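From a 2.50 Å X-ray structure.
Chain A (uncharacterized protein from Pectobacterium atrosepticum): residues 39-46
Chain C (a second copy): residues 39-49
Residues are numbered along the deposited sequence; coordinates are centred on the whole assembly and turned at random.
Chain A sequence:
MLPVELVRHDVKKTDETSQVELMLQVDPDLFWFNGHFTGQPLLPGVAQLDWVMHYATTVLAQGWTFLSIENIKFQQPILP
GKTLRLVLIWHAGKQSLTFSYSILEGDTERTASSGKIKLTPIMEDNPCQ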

# COMPACT_ATOMS: atom_id res chain seq x y z
N GLY A 39 -7.80 -4.97 -0.73
CA GLY A 39 -9.22 -4.97 -0.44
C GLY A 39 -9.84 -3.62 -0.77
O GLY A 39 -11.07 -3.49 -0.85
N GLN A 40 -9.00 -2.60 -0.94
CA GLN A 40 -9.48 -1.26 -1.28
C GLN A 40 -8.91 -0.96 -2.65
O GLN A 40 -7.99 -0.15 -2.80
CB GLN A 40 -8.96 -0.21 -0.29
CG GLN A 40 -9.19 -0.54 1.17
CD GLN A 40 -8.51 0.47 2.08
OE1 GLN A 40 -8.86 1.65 2.06
NE2 GLN A 40 -7.53 0.02 2.86
N PRO A 41 -9.46 -1.59 -3.69
CA PRO A 41 -8.93 -1.34 -5.03
C PRO A 41 -9.06 0.06 -5.59
O PRO A 41 -10.13 0.69 -5.55
CB PRO A 41 -9.66 -2.39 -5.87
CG PRO A 41 -11.01 -2.47 -5.22
CD PRO A 41 -10.65 -2.46 -3.73
N LEU A 42 -7.94 0.55 -6.10
CA LEU A 42 -7.85 1.84 -6.77
C LEU A 42 -6.59 1.80 -7.62
O LEU A 42 -5.64 1.09 -7.30
CB LEU A 42 -7.80 3.00 -5.78
CG LEU A 42 -6.59 3.23 -4.88
CD1 LEU A 42 -6.43 4.74 -4.64
CD2 LEU A 42 -6.78 2.47 -3.57
N LEU A 43 -6.59 2.54 -8.71
CA LEU A 43 -5.46 2.57 -9.62
C LEU A 43 -4.25 3.27 -8.98
O LEU A 43 -4.21 4.50 -8.88
CB LEU A 43 -5.85 3.30 -10.90
CG LEU A 43 -4.98 2.94 -12.10
CD1 LEU A 43 -5.18 1.47 -12.41
CD2 LEU A 43 -5.37 3.82 -13.28
N PRO A 44 -3.24 2.48 -8.55
CA PRO A 44 -2.05 3.07 -7.93
C PRO A 44 -1.24 3.99 -8.85
O PRO A 44 -1.39 3.96 -10.08
CB PRO A 44 -1.25 1.85 -7.48
CG PRO A 44 -1.62 0.81 -8.50
CD PRO A 44 -3.11 1.02 -8.66
N GLY A 45 -0.39 4.79 -8.23
CA GLY A 45 0.46 5.71 -8.97
C GLY A 45 1.38 5.06 -9.98
O GLY A 45 1.61 5.63 -11.05
N VAL A 46 1.91 3.88 -9.69
CA VAL A 46 2.80 3.26 -10.67
C VAL A 46 2.08 2.97 -11.96
O VAL A 46 2.64 3.17 -13.05
CB VAL A 46 3.46 1.94 -10.15
CG1 VAL A 46 4.25 2.24 -8.89
CG2 VAL A 46 2.40 0.87 -9.88
N GLY C 39 2.23 8.65 -1.45
CA GLY C 39 2.05 9.75 -2.38
C GLY C 39 0.57 9.91 -2.69
O GLY C 39 0.13 10.99 -3.08
N GLN C 40 -0.18 8.83 -2.52
CA GLN C 40 -1.64 8.85 -2.73
C GLN C 40 -2.25 8.60 -1.36
O GLN C 40 -2.57 7.46 -1.00
CB GLN C 40 -2.09 7.73 -3.67
CG GLN C 40 -1.33 7.63 -4.95
CD GLN C 40 -1.41 6.23 -5.53
OE1 GLN C 40 -2.48 5.77 -5.94
NE2 GLN C 40 -0.26 5.53 -5.56
N PRO C 41 -2.42 9.66 -0.57
CA PRO C 41 -2.99 9.51 0.77
C PRO C 41 -4.47 9.10 0.80
O PRO C 41 -5.31 9.69 0.11
CB PRO C 41 -2.74 10.87 1.40
CG PRO C 41 -2.86 11.80 0.24
CD PRO C 41 -2.11 11.07 -0.86
N LEU C 42 -4.76 8.05 1.57
CA LEU C 42 -6.12 7.55 1.77
C LEU C 42 -6.20 6.74 3.07
O LEU C 42 -5.27 6.02 3.42
CB LEU C 42 -6.61 6.73 0.56
CG LEU C 42 -6.13 5.32 0.19
CD1 LEU C 42 -6.95 4.25 0.92
CD2 LEU C 42 -6.30 5.14 -1.31
N LEU C 43 -7.30 6.90 3.79
CA LEU C 43 -7.50 6.23 5.06
C LEU C 43 -7.58 4.73 4.84
O LEU C 43 -8.57 4.22 4.31
CB LEU C 43 -8.79 6.73 5.71
CG LEU C 43 -8.96 6.64 7.22
CD1 LEU C 43 -7.86 7.42 7.92
CD2 LEU C 43 -10.32 7.19 7.59
N PRO C 44 -6.54 4.00 5.24
CA PRO C 44 -6.54 2.55 5.05
C PRO C 44 -7.54 1.80 5.94
O PRO C 44 -8.09 2.35 6.89
CB PRO C 44 -5.09 2.17 5.33
CG PRO C 44 -4.71 3.16 6.39
CD PRO C 44 -5.29 4.45 5.88
N GLY C 45 -7.74 0.52 5.61
CA GLY C 45 -8.65 -0.32 6.36
C GLY C 45 -8.25 -0.49 7.80
O GLY C 45 -9.09 -0.52 8.69
N VAL C 46 -6.96 -0.61 8.05
CA VAL C 46 -6.53 -0.77 9.43
C VAL C 46 -7.03 0.40 10.24
O VAL C 46 -7.49 0.23 11.37
CB VAL C 46 -5.01 -0.83 9.57
CG1 VAL C 46 -4.64 -1.18 11.01
CG2 VAL C 46 -4.45 -1.86 8.61
N ALA C 47 -6.94 1.60 9.65
CA ALA C 47 -7.40 2.80 10.33
C ALA C 47 -8.92 2.80 10.48
O ALA C 47 -9.44 3.06 11.56
CB ALA C 47 -6.92 4.06 9.57
N GLN C 48 -9.63 2.48 9.41
CA GLN C 48 -11.09 2.44 9.48
C GLN C 48 -11.56 1.44 10.54
O GLN C 48 -12.48 1.74 11.31
CB GLN C 48 -11.69 2.10 8.10
CG GLN C 48 -11.56 3.25 7.08
CD GLN C 48 -12.04 2.91 5.67
OE1 GLN C 48 -13.19 2.51 5.45
NE2 GLN C 48 -11.15 3.08 4.69
N LEU C 49 -10.93 0.27 10.60
CA LEU C 49 -11.31 -0.74 11.59
C LEU C 49 -10.96 -0.29 13.00
O LEU C 49 -11.77 -0.39 13.90
CB LEU C 49 -10.64 -2.08 11.30
CG LEU C 49 -10.79 -3.17 12.38
CD1 LEU C 49 -12.25 -3.34 12.76
CD2 LEU C 49 -10.23 -4.48 11.86

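What does C:Gln40 reach for? Its CA-to-CB bond points toward chain A, and with chi1 m and chi2 t the side chain extends to the start of the opposing helix, bringing its terminal amide beside A:Gly45 N. A:Gly45 suits this place because it has no side chain: a CB there would point toward the end of the C:Gln40 side chain, at tight quarters. The amide orientation is uncertain, so the polar pairing remains open.

What fills the space between the two glutamines? C:Leu42 points toward chain A and meets its own counterpart, with C:Leu42 CD2 3.4 Å from A:Leu42 CD1. Both leucines have chi1 p, and the opposing stretch covers 48 Å² of A:Leu42 and 58 Å² of C:Leu42, out of 333 Å² buried in all. C:Leu43, by contrast, points away and scarcely touches the other stretch.

How does chain C receive the other glutamine? C:Pro44 occupies the N-cap position, and C:Gly45 opens the helix. The side chain of A:Gln40 lies against this turn, largely repeating the arrangement around C:Gln40, and C:Gly45 again leaves room for an amide.

What lies behind the contact on chain C? C:Gln48, buried and with 8 Å² covered by the other stretch, folds back so that its NE2 donates a hydrogen bond to C:Leu43 O at 2.8 Å, while its backbone N bonds to C:Pro44 O at 3.0 Å.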